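Local coordinates for protein 3-hydroxyadipyl-CoA dehydrogenase (Escherichia coli, PDB 3MOG) that catalyses the NAD-dependent oxidation of 3-hydroxyadipyl-CoA to 3-oxoadipyl-CoA in the breakdown of phenylacetate, and works as a homotrimer, at residues 412-416 against 428-432; 149-153 against 417-422; 402-406 against 460-466; 223-227 against 423-427. All blocks are in the same frame, centred on the assembly; numbering follows the deposited sequence.

Contact 1: 412-416 against 428-432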
loop_
_atom_site.group_PDB
_atom_site.type_symbol
_atom_site.label_atom_id
_atom_site.label_comp_id
_atom_site.label_asym_id
_atom_site.label_seq_id
_atom_site.Cartn_x
_atom_site.Cartn_y
_atom_site.Cartn_z
ATOM N N GLU C 412 16.897 -3.647 -23.165
ATOM C CA GLU C 412 16.683 -2.231 -23.470
ATOM C C GLU C 412 16.075 -2.033 -24.865
ATOM O O GLU C 412 15.078 -1.307 -25.023
ATOM C CB GLU C 412 17.986 -1.427 -23.323
ATOM C CG GLU C 412 17.896 -0.015 -23.899
ATOM C CD GLU C 412 19.196 0.748 -23.813
ATOM O OE1 GLU C 412 19.380 1.495 -22.826
ATOM O OE2 GLU C 412 20.027 0.591 -24.737
ATOM N N GLN C 413 16.660 -2.686 -25.870
ATOM C CA GLN C 413 16.144 -2.558 -27.239
ATOM C C GLN C 413 14.701 -3.046 -27.400
ATOM O O GLN C 413 13.933 -2.448 -28.153
ATOM C CB GLN C 413 17.089 -3.169 -28.303
ATOM C CG GLN C 413 17.132 -4.678 -28.416
ATOM C CD GLN C 413 17.657 -5.157 -29.774
ATOM O OE1 GLN C 413 17.234 -4.678 -30.828
ATOM N NE2 GLN C 413 18.573 -6.116 -29.746
ATOM N N ASP C 414 14.317 -4.089 -26.663
ATOM C CA ASP C 414 12.957 -4.609 -26.774
ATOM C C ASP C 414 11.923 -3.731 -26.085
ATOM O O ASP C 414 10.770 -3.684 -26.511
ATOM C CB ASP C 414 12.875 -6.035 -26.264
ATOM C CG ASP C 414 13.396 -7.041 -27.278
ATOM O OD1 ASP C 414 13.733 -6.638 -28.428
ATOM O OD2 ASP C 414 13.465 -8.235 -26.915
ATOM N N ILE C 415 12.347 -3.037 -25.032
ATOM C CA ILE C 415 11.496 -2.055 -24.366
ATOM C C ILE C 415 11.237 -0.866 -25.300
ATOM O O ILE C 415 10.095 -0.436 -25.456
ATOM C CB ILE C 415 12.092 -1.632 -22.988
ATOM C CG1 ILE C 415 12.122 -2.848 -22.038
ATOM C CG2 ILE C 415 11.284 -0.487 -22.358
ATOM C CD1 ILE C 415 12.823 -2.613 -20.695
ATOM N N ASP C 416 12.285 -0.363 -25.958
ATOM C CA ASP C 416 12.116 0.734 -26.922
ATOM C C ASP C 416 11.185 0.322 -28.068
ATOM O O ASP C 416 10.225 1.023 -28.379
ATOM C CB ASP C 416 13.466 1.216 -27.476
ATOM C CG ASP C 416 14.239 2.099 -26.498
ATOM O OD1 ASP C 416 13.634 2.636 -25.546
ATOM O OD2 ASP C 416 15.471 2.256 -26.690
ATOM N N GLY C 428 11.271 5.337 -28.368
ATOM C CA GLY C 428 11.322 4.378 -27.270
ATOM C C GLY C 428 11.842 5.121 -26.044
ATOM O O GLY C 428 12.722 5.971 -26.173
ATOM N N PRO C 429 11.323 4.799 -24.848
ATOM C CA PRO C 429 11.587 5.614 -23.635
ATOM C C PRO C 429 13.056 5.686 -23.209
ATOM O O PRO C 429 13.492 6.708 -22.662
ATOM C CB PRO C 429 10.759 4.925 -22.537
ATOM C CG PRO C 429 10.070 3.777 -23.185
ATOM C CD PRO C 429 10.643 3.532 -24.537
ATOM N N LEU C 430 13.814 4.622 -23.460
ATOM C CA LEU C 430 15.220 4.596 -23.075
ATOM C C LEU C 430 16.040 5.472 -24.014
ATOM O O LEU C 430 16.869 6.255 -23.550
ATOM C CB LEU C 430 15.742 3.162 -23.009
ATOM C CG LEU C 430 14.872 2.382 -22.001
ATOM C CD1 LEU C 430 15.002 0.896 -22.102
ATOM C CD2 LEU C 430 15.146 2.819 -20.590
ATOM N N ALA C 431 15.764 5.366 -25.319
ATOM C CA ALA C 431 16.368 6.245 -26.326
ATOM C C ALA C 431 15.965 7.672 -26.059
ATOM O O ALA C 431 16.749 8.588 -26.268
ATOM C CB ALA C 431 15.934 5.849 -27.737
ATOM N N TRP C 432 14.732 7.848 -25.599
ATOM C CA TRP C 432 14.219 9.160 -25.270
ATOM C C TRP C 432 14.954 9.780 -24.087
ATOM O O TRP C 432 15.292 10.962 -24.122
ATOM C CB TRP C 432 12.730 9.076 -24.959
ATOM C CG TRP C 432 11.974 10.297 -25.347
ATOM C CD1 TRP C 432 12.493 11.523 -25.671
ATOM C CD2 TRP C 432 10.559 10.428 -25.423
ATOM N NE1 TRP C 432 11.489 12.398 -25.962
ATOM C CE2 TRP C 432 10.285 11.759 -25.813
ATOM C CE3 TRP C 432 9.493 9.549 -25.216
ATOM C CZ2 TRP C 432 8.984 12.234 -26.002
ATOM C CZ3 TRP C 432 8.192 10.021 -25.404
ATOM C CH2 TRP C 432 7.950 11.353 -25.789
#
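Glu412, in the first turn of helix 412-422, crosses Leu430 at a slant, its CG 3.5 Å from Leu430 CD1. With CG anti to the backbone N (chi1 168°) and the chain extended beyond it, the carboxylate is carried past the leucine to Arg466, with which OE1 forms a salt bridge. One turn further on, Ile415 meets the same methyl: its CB stands 4.0 Å from Leu430 CD1, and its other neighbours include Ala401 of helix 390-406. The two helices belong to the second C-terminal-type domain of the 3-hydroxyacyl-CoA dehydrogenase family, an all-helical unit, and Gly428 is the N-cap residue of the later one, helix 429-436. Asp416 reaches into that helix start. Its OD1 accepts a bond from Leu430 N at 2.9 Å, bent to 142° at the hydrogen and received on the syn lone pair, while Ala431 N adds only weak bonds to OD1 and OD2. The carboxylate thus sits over the first turn, where backbone N-H groups lack acceptors within their own helix, and the helix dipole probably helps to stabilise its negative charge. Close backbone packing brings Asp416 CA within 3.7 Å of Gly428 CA.

Contact 2: 149-153 against 417-422; sequences VMKLV and TAMRLG
The chain entering strand 152-157 comes nearest to helix 412-422 where Leu152 CA lies 5.6 Å from Leu421 CA. Leu152 does most of the work. Its CB rests against Leu421 CB at 3.8 Å, and its two methyls go on across the helix surface: CD1 comes 3.7 Å from Ala418 CA, and CD2 is 4.0 Å from Ala418 CB and 3.9 Å from Gly422 N. A chi1 of -165° turns CG beside the carbonyl carbon and sends this fork into the shallow place above Ala418, whose small methyl leaves the backbone within reach. Phe144, Val181 and Val191 also touch the leucine. Beside Leu421 and Gly422, Met150 bends at chi2 and chi3, which brings CE to 3.5 Å from Leu421 O and 3.6 Å from Gly422 O. Lys151 contributes no more than a marginal touch of its CB on the Leu421 side chain, its NZ being bonded to Gly177 O. The contact joins the sheet of the NAD-binding domain to a helix of the second C-terminal domain. Between the two segments it is van der Waals packing without polar bonds, so the fit probably rests on the shape of the leucine fork and the low relief of Ala418 and Gly422.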
loop_
_atom_site.group_PDB
_atom_site.type_symbol
_atom_site.label_atom_id
_atom_site.label_comp_id
_atom_site.label_asym_id
_atom_site.label_seq_id
_atom_site.Cartn_x
_atom_site.Cartn_y
_atom_site.Cartn_z
ATOM N N VAL C 149 -2.943 -5.552 -38.710
ATOM C CA VAL C 149 -2.292 -4.252 -38.887
ATOM C C VAL C 149 -1.078 -4.049 -37.955
ATOM O O VAL C 149 0.011 -3.733 -38.434
ATOM C CB VAL C 149 -3.304 -3.074 -38.789
ATOM C CG1 VAL C 149 -2.614 -1.749 -39.073
ATOM C CG2 VAL C 149 -4.449 -3.275 -39.780
ATOM N N MET C 150 -1.267 -4.265 -36.647
ATOM C CA MET C 150 -0.239 -4.013 -35.610
ATOM C C MET C 150 1.011 -4.897 -35.741
ATOM O O MET C 150 0.910 -6.123 -35.826
ATOM C CB MET C 150 -0.858 -4.157 -34.215
ATOM C CG MET C 150 -1.993 -3.142 -33.916
ATOM S SD MET C 150 -1.528 -1.384 -34.054
ATOM C CE MET C 150 -0.605 -1.170 -32.544
ATOM N N LYS C 151 2.162 -4.276 -35.856
ATOM C CA LYS C 151 3.404 -4.989 -36.035
ATOM C C LYS C 151 3.973 -5.739 -34.859
ATOM O O LYS C 151 4.755 -6.636 -35.035
ATOM C CB LYS C 151 4.448 -4.095 -36.664
ATOM C CG LYS C 151 4.286 -4.001 -38.138
ATOM C CD LYS C 151 5.436 -3.305 -38.783
ATOM C CE LYS C 151 6.780 -3.910 -38.429
ATOM N NZ LYS C 151 7.205 -4.977 -39.361
ATOM N N LEU C 152 3.618 -5.335 -33.658
ATOM C CA LEU C 152 4.284 -5.866 -32.474
ATOM C C LEU C 152 3.679 -7.183 -31.991
ATOM O O LEU C 152 2.470 -7.333 -31.973
ATOM C CB LEU C 152 4.278 -4.830 -31.332
ATOM C CG LEU C 152 5.252 -5.155 -30.187
ATOM C CD1 LEU C 152 6.706 -4.693 -30.508
ATOM C CD2 LEU C 152 4.757 -4.559 -28.891
ATOM N N VAL C 153 4.526 -8.133 -31.607
ATOM C CA VAL C 153 4.085 -9.206 -30.708
ATOM C C VAL C 153 5.058 -9.389 -29.538
ATOM O O VAL C 153 6.267 -9.303 -29.715
ATOM C CB VAL C 153 3.663 -10.553 -31.432
ATOM C CG1 VAL C 153 4.230 -10.659 -32.782
ATOM C CG2 VAL C 153 3.957 -11.809 -30.587
ATOM N N THR C 417 11.461 -0.834 -28.665
ATOM C CA THR C 417 10.684 -1.334 -29.791
ATOM C C THR C 417 9.218 -1.495 -29.430
ATOM O O THR C 417 8.346 -1.012 -30.155
ATOM C CB THR C 417 11.249 -2.652 -30.298
ATOM O OG1 THR C 417 12.590 -2.431 -30.749
ATOM C CG2 THR C 417 10.416 -3.198 -31.440
ATOM N N ALA C 418 8.955 -2.124 -28.285
ATOM C CA ALA C 418 7.589 -2.318 -27.809
ATOM C C ALA C 418 6.778 -1.037 -27.704
ATOM O O ALA C 418 5.610 -0.999 -28.089
ATOM C CB ALA C 418 7.593 -3.059 -26.473
ATOM N N MET C 419 7.399 0.019 -27.192
ATOM C CA MET C 419 6.706 1.277 -27.035
ATOM C C MET C 419 6.524 2.003 -28.392
ATOM O O MET C 419 5.511 2.672 -28.608
ATOM C CB MET C 419 7.403 2.143 -25.977
ATOM C CG MET C 419 7.556 1.461 -24.594
ATOM S SD MET C 419 6.199 0.396 -24.054
ATOM C CE MET C 419 4.964 1.620 -23.707
ATOM N N ARG C 420 7.495 1.873 -29.291
ATOM C CA ARG C 420 7.345 2.405 -30.650
ATOM C C ARG C 420 6.240 1.698 -31.434
ATOM O O ARG C 420 5.453 2.342 -32.119
ATOM C CB ARG C 420 8.656 2.306 -31.424
ATOM C CG ARG C 420 9.374 3.627 -31.620
ATOM C CD ARG C 420 10.630 3.421 -32.451
ATOM N NE ARG C 420 11.655 2.715 -31.689
ATOM C CZ ARG C 420 12.172 1.530 -32.002
ATOM N NH1 ARG C 420 11.762 0.880 -33.086
ATOM N NH2 ARG C 420 13.113 1.004 -31.224
ATOM N N LEU C 421 6.177 0.373 -31.335
ATOM C CA LEU C 421 5.228 -0.382 -32.159
ATOM C C LEU C 421 3.878 -0.653 -31.502
ATOM O O LEU C 421 2.848 -0.554 -32.158
ATOM C CB LEU C 421 5.885 -1.658 -32.696
ATOM C CG LEU C 421 7.079 -1.363 -33.636
ATOM C CD1 LEU C 421 7.733 -2.635 -34.124
ATOM C CD2 LEU C 421 6.694 -0.475 -34.844
ATOM N N GLY C 422 3.876 -0.955 -30.206
ATOM C CA GLY C 422 2.634 -1.286 -29.507
ATOM C C GLY C 422 1.716 -0.106 -29.244
ATOM O O GLY C 422 0.493 -0.255 -29.262
#

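Contact 3: 402-406 against 460-466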
loop_
_atom_site.group_PDB
_atom_site.type_symbol
_atom_site.label_atom_id
_atom_site.label_comp_id
_atom_site.label_asym_id
_atom_site.label_seq_id
_atom_site.Cartn_x
_atom_site.Cartn_y
_atom_site.Cartn_z
ATOM N N LEU C 402 12.877 2.089 -17.207
ATOM C CA LEU C 402 14.117 1.808 -16.537
ATOM C C LEU C 402 13.937 0.764 -15.439
ATOM O O LEU C 402 14.797 -0.099 -15.251
ATOM C CB LEU C 402 14.680 3.092 -15.931
ATOM C CG LEU C 402 15.396 4.087 -16.843
ATOM C CD1 LEU C 402 15.548 5.370 -16.080
ATOM C CD2 LEU C 402 16.753 3.583 -17.324
ATOM N N ASP C 403 12.828 0.837 -14.708
ATOM C CA ASP C 403 12.572 -0.151 -13.661
ATOM C C ASP C 403 12.346 -1.541 -14.262
ATOM O O ASP C 403 12.804 -2.547 -13.713
ATOM C CB ASP C 403 11.382 0.249 -12.801
ATOM C CG ASP C 403 11.077 -0.780 -11.727
ATOM O OD1 ASP C 403 11.849 -0.860 -10.752
ATOM O OD2 ASP C 403 10.081 -1.524 -11.869
ATOM N N ALA C 404 11.662 -1.585 -15.396
ATOM C CA ALA C 404 11.429 -2.843 -16.077
ATOM C C ALA C 404 12.753 -3.447 -16.551
ATOM O O ALA C 404 12.949 -4.662 -16.439
ATOM C CB ALA C 404 10.461 -2.652 -17.249
ATOM N N LEU C 405 13.657 -2.596 -17.049
ATOM C CA LEU C 405 14.983 -3.041 -17.528
ATOM C C LEU C 405 15.817 -3.564 -16.378
ATOM O O LEU C 405 16.436 -4.614 -16.486
ATOM C CB LEU C 405 15.722 -1.917 -18.256
ATOM C CG LEU C 405 17.165 -2.159 -18.727
ATOM C CD1 LEU C 405 17.262 -3.362 -19.671
ATOM C CD2 LEU C 405 17.715 -0.894 -19.405
ATOM N N GLN C 406 15.782 -2.846 -15.261
ATOM C CA GLN C 406 16.514 -3.232 -14.064
ATOM C C GLN C 406 16.043 -4.564 -13.472
ATOM O O GLN C 406 16.851 -5.355 -12.973
ATOM C CB GLN C 406 16.417 -2.128 -13.015
ATOM C CG GLN C 406 17.461 -2.268 -11.931
ATOM C CD GLN C 406 17.571 -1.044 -11.058
ATOM O OE1 GLN C 406 16.601 -0.302 -10.872
ATOM N NE2 GLN C 406 18.767 -0.818 -10.519
ATOM N N CYS C 460 14.086 5.577 -10.017
ATOM C CA CYS C 460 14.451 4.181 -9.780
ATOM C C CYS C 460 15.975 4.043 -9.713
ATOM O O CYS C 460 16.701 4.927 -10.164
ATOM C CB CYS C 460 13.809 3.219 -10.793
ATOM S SG CYS C 460 14.576 3.233 -12.377
ATOM N N SER C 461 16.450 2.936 -9.150
ATOM C CA SER C 461 17.880 2.769 -8.888
ATOM C C SER C 461 18.740 2.884 -10.173
ATOM O O SER C 461 19.813 3.507 -10.150
ATOM C CB SER C 461 18.116 1.479 -8.089
ATOM O OG SER C 461 19.443 1.006 -8.227
ATOM N N LEU C 462 18.225 2.369 -11.295
ATOM C CA LEU C 462 18.923 2.466 -12.600
ATOM C C LEU C 462 18.972 3.889 -13.167
ATOM O O LEU C 462 19.912 4.243 -13.890
ATOM C CB LEU C 462 18.320 1.494 -13.637
ATOM C CG LEU C 462 19.031 1.350 -14.993
ATOM C CD1 LEU C 462 20.476 0.860 -14.809
ATOM C CD2 LEU C 462 18.257 0.409 -15.913
ATOM N N LEU C 463 17.965 4.704 -12.853
ATOM C CA LEU C 463 18.014 6.107 -13.226
ATOM C C LEU C 463 19.156 6.814 -12.514
ATOM O O LEU C 463 19.948 7.493 -13.181
ATOM C CB LEU C 463 16.676 6.833 -13.013
ATOM C CG LEU C 463 16.580 8.335 -13.334
ATOM C CD1 LEU C 463 16.925 8.682 -14.775
ATOM C CD2 LEU C 463 15.193 8.866 -13.007
ATOM N N ARG C 464 19.270 6.647 -11.191
ATOM C CA ARG C 464 20.422 7.236 -10.457
ATOM C C ARG C 464 21.741 6.745 -11.049
ATOM O O ARG C 464 22.668 7.532 -11.246
ATOM C CB ARG C 464 20.408 6.932 -8.947
ATOM C CG ARG C 464 19.099 7.306 -8.224
ATOM C CD ARG C 464 19.282 7.306 -6.706
ATOM N NE ARG C 464 18.076 7.772 -6.034
ATOM C CZ ARG C 464 17.776 9.045 -5.794
ATOM N NH1 ARG C 464 18.604 10.026 -6.147
ATOM N NH2 ARG C 464 16.645 9.338 -5.173
ATOM N N GLN C 465 21.790 5.444 -11.336
ATOM C CA GLN C 465 22.944 4.786 -11.934
ATOM C C GLN C 465 23.304 5.407 -13.279
ATOM O O GLN C 465 24.482 5.657 -13.548
ATOM C CB GLN C 465 22.672 3.285 -12.070
ATOM C CG GLN C 465 23.761 2.434 -12.739
ATOM C CD GLN C 465 23.467 0.919 -12.644
ATOM O OE1 GLN C 465 23.818 0.142 -13.549
ATOM N NE2 GLN C 465 22.812 0.503 -11.549
ATOM N N ARG C 466 22.297 5.681 -14.107
ATOM C CA ARG C 466 22.561 6.277 -15.419
ATOM C C ARG C 466 22.892 7.769 -15.378
ATOM O O ARG C 466 23.641 8.258 -16.229
ATOM C CB ARG C 466 21.443 5.980 -16.417
ATOM C CG ARG C 466 21.495 4.542 -16.904
ATOM C CD ARG C 466 20.733 4.370 -18.186
ATOM N NE ARG C 466 20.860 3.001 -18.653
ATOM C CZ ARG C 466 20.250 2.487 -19.715
ATOM N NH1 ARG C 466 19.428 3.221 -20.460
ATOM N NH2 ARG C 466 20.464 1.216 -20.024
#
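Gln406 spans the gap to the start of helix 461-473 with both ends of its amide. NE2 donates to Ser461 OG at 3.0 Å, a fairly straight bond (157°) lying close to the amide plane, and OE1 takes a weak, bent bond from Leu462 N at 3.2 Å. The N-H of Leu462 belongs to the first turn of helix 461-473, which has no earlier helical carbonyl to bond, so the glutamine supplies an acceptor from another helix. Ser461 OG has a second partner, His451 NE2 of the second subunit, which places this polar corner at the trimer interface. Arg466 spends its charge on Glu412 through NH1; the methyl Leu402 CD2 lies over one face of its guanidinium, and Leu405 CD2 comes within 3.5 Å of NH2. Asp403 turns its OD2 to Arg193 and Arg258 in two salt bridges. Between these polar groups the core is apolar: Leu402 CD1 packs on Leu463 CB at 3.6 Å, and Leu462 CD2 touches both Leu402 CD2 and Leu405 CD2, 3.8 Å from each. Cys460, the N-cap residue, puts its SG 3.6 Å from Leu402 CB. The short helical segments cross almost perpendicularly, at 97°, with their axes 9.1 Å apart. Trp438 of helix 438-452 touches Leu402, Leu463 and Arg466, while helix 412-422 borders Leu405 through Glu412 and Ile415.

Contact 4: 223-227 against 423-427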
loop_
_atom_site.group_PDB
_atom_site.type_symbol
_atom_site.label_atom_id
_atom_site.label_comp_id
_atom_site.label_asym_id
_atom_site.label_seq_id
_atom_site.Cartn_x
_atom_site.Cartn_y
_atom_site.Cartn_z
ATOM N N GLY C 223 2.598 18.904 -28.406
ATOM C CA GLY C 223 3.840 19.303 -27.766
ATOM C C GLY C 223 4.846 18.163 -27.769
ATOM O O GLY C 223 5.922 18.288 -28.353
ATOM N N ALA C 224 4.490 17.044 -27.135
ATOM C CA ALA C 224 5.427 15.919 -26.946
ATOM C C ALA C 224 5.498 14.960 -28.133
ATOM O O ALA C 224 6.364 14.103 -28.185
ATOM C CB ALA C 224 5.097 15.150 -25.665
ATOM N N GLY C 225 4.565 15.088 -29.069
ATOM C CA GLY C 225 4.567 14.265 -30.272
ATOM C C GLY C 225 3.892 12.901 -30.178
ATOM O O GLY C 225 4.099 12.062 -31.055
ATOM N N PHE C 226 3.106 12.657 -29.125
ATOM C CA PHE C 226 2.323 11.415 -29.028
ATOM C C PHE C 226 1.202 11.488 -30.071
ATOM O O PHE C 226 0.691 12.565 -30.320
ATOM C CB PHE C 226 1.715 11.256 -27.630
ATOM C CG PHE C 226 2.707 10.903 -26.540
ATOM C CD1 PHE C 226 3.075 9.589 -26.311
ATOM C CD2 PHE C 226 3.238 11.892 -25.711
ATOM C CE1 PHE C 226 3.973 9.257 -25.270
ATOM C CE2 PHE C 226 4.123 11.576 -24.683
ATOM C CZ PHE C 226 4.496 10.258 -24.461
ATOM N N PRO C 227 0.836 10.361 -30.705
ATOM C CA PRO C 227 -0.202 10.426 -31.750
ATOM C C PRO C 227 -1.595 10.804 -31.229
ATOM O O PRO C 227 -2.351 11.458 -31.944
ATOM C CB PRO C 227 -0.219 9.013 -32.338
ATOM C CG PRO C 227 0.432 8.145 -31.307
ATOM C CD PRO C 227 1.424 9.015 -30.597
ATOM N N VAL C 423 2.300 1.067 -28.998
ATOM C CA VAL C 423 1.518 2.246 -28.644
ATOM C C VAL C 423 2.006 3.501 -29.348
ATOM O O VAL C 423 1.625 4.607 -28.967
ATOM C CB VAL C 423 1.502 2.502 -27.108
ATOM C CG1 VAL C 423 0.435 1.645 -26.392
ATOM C CG2 VAL C 423 2.868 2.253 -26.535
ATOM N N ASN C 424 2.853 3.330 -30.362
ATOM C CA ASN C 424 3.287 4.427 -31.247
ATOM C C ASN C 424 3.855 5.685 -30.589
ATOM O O ASN C 424 3.520 6.802 -30.978
ATOM C CB ASN C 424 2.191 4.784 -32.255
ATOM C CG ASN C 424 2.301 3.984 -33.531
ATOM O OD1 ASN C 424 3.095 4.318 -34.416
ATOM N ND2 ASN C 424 1.506 2.922 -33.637
ATOM N N TYR C 425 4.709 5.487 -29.583
ATOM C CA TYR C 425 5.384 6.596 -28.898
ATOM C C TYR C 425 6.452 7.110 -29.865
ATOM O O TYR C 425 7.026 6.312 -30.602
ATOM C CB TYR C 425 6.006 6.108 -27.579
ATOM C CG TYR C 425 5.015 5.884 -26.437
ATOM C CD1 TYR C 425 3.646 5.990 -26.641
ATOM C CD2 TYR C 425 5.461 5.544 -25.155
ATOM C CE1 TYR C 425 2.738 5.791 -25.590
ATOM C CE2 TYR C 425 4.562 5.337 -24.104
ATOM C CZ TYR C 425 3.200 5.451 -24.340
ATOM O OH TYR C 425 2.290 5.245 -23.329
ATOM N N PRO C 426 6.716 8.434 -29.877
ATOM C CA PRO C 426 7.617 8.984 -30.904
ATOM C C PRO C 426 9.085 8.607 -30.704
ATOM O O PRO C 426 9.875 8.752 -31.615
ATOM C CB PRO C 426 7.418 10.498 -30.769
ATOM C CG PRO C 426 7.050 10.684 -29.309
ATOM C CD PRO C 426 6.203 9.487 -28.978
ATOM N N TYR C 427 9.443 8.151 -29.510
ATOM C CA TYR C 427 10.731 7.519 -29.266
ATOM C C TYR C 427 10.465 6.398 -28.300
ATOM O O TYR C 427 9.531 6.495 -27.496
ATOM C CB TYR C 427 11.727 8.510 -28.634
ATOM C CG TYR C 427 11.941 9.763 -29.458
ATOM C CD1 TYR C 427 11.204 10.926 -29.198
ATOM C CD2 TYR C 427 12.858 9.778 -30.508
ATOM C CE1 TYR C 427 11.369 12.071 -29.962
ATOM C CE2 TYR C 427 13.038 10.927 -31.292
ATOM C CZ TYR C 427 12.293 12.065 -31.002
ATOM O OH TYR C 427 12.462 13.196 -31.736
#
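The rings of Phe226 and Tyr425 form a T-shaped (edge-to-face) pair, with planes at 90° and centroids 4.9 Å apart. The two loops that carry them appear to be equivalent in the two C-terminal-type domains of the 3-hydroxyacyl-CoA dehydrogenase family: residues 223-227 link helices 213-223 and 230-237, and residues 423-427 link helices 412-422 and 429-436. Phe226 presents its edge: CE1 stands over the centre of the tyrosine ring, and Tyr425 CD1 lies in the phenylalanine plane. Val423 CG2 lies over the opposite face of Tyr425, toward the rim. Pro426 CD lies over one face of Phe226, 4.1 Å from its CD1, and the ring of Tyr198 also meets this phenylalanine. Each loop has an aromatic residue followed by proline, Phe226-Pro227 and Tyr425-Pro426, and the contact brings these pairs together. The chain directions of 224-227 and 423-426 are 134° apart. Both aromatic rings reach Ile397 of helix 390-406. Gly225, which leaves helix 213-223 with positive phi, brings its carbonyl O to 3.7 Å from Pro426 CB; Ala224 O approaches CG of the same proline equally closely. At the other end of the contact, Pro227 meets Asn424, the two side chains crossing at about a right angle. Here Pro227 CG is 3.9 Å from Asn424 CB, and Pro227 CD approaches Asn424 O to 3.1 Å.

In the fold
From the N terminus, residues 149-153 open the longest loop, which contact 2 closes more than 260 residues later on helix 412-422, tying the NAD-binding domain to the second C-terminal domain. Residues 223-227 follow, and contact 4 joins the two C-terminal-type domains through interhelical loops. Contact 3 closes helix 390-406 onto the last helix, and the short loop of contact 1 lies wholly within its span; every other pair of contacts crosses. Contacts 1 and 2 share helix 412-422. Contacts 1 and 3 also meet through Leu430 and Leu402, and Trp432 packs from contact 1 on Phe226 and Pro426 of contact 4. Contacts 2 and 3 remain apart, about 9 Å between nearest atoms.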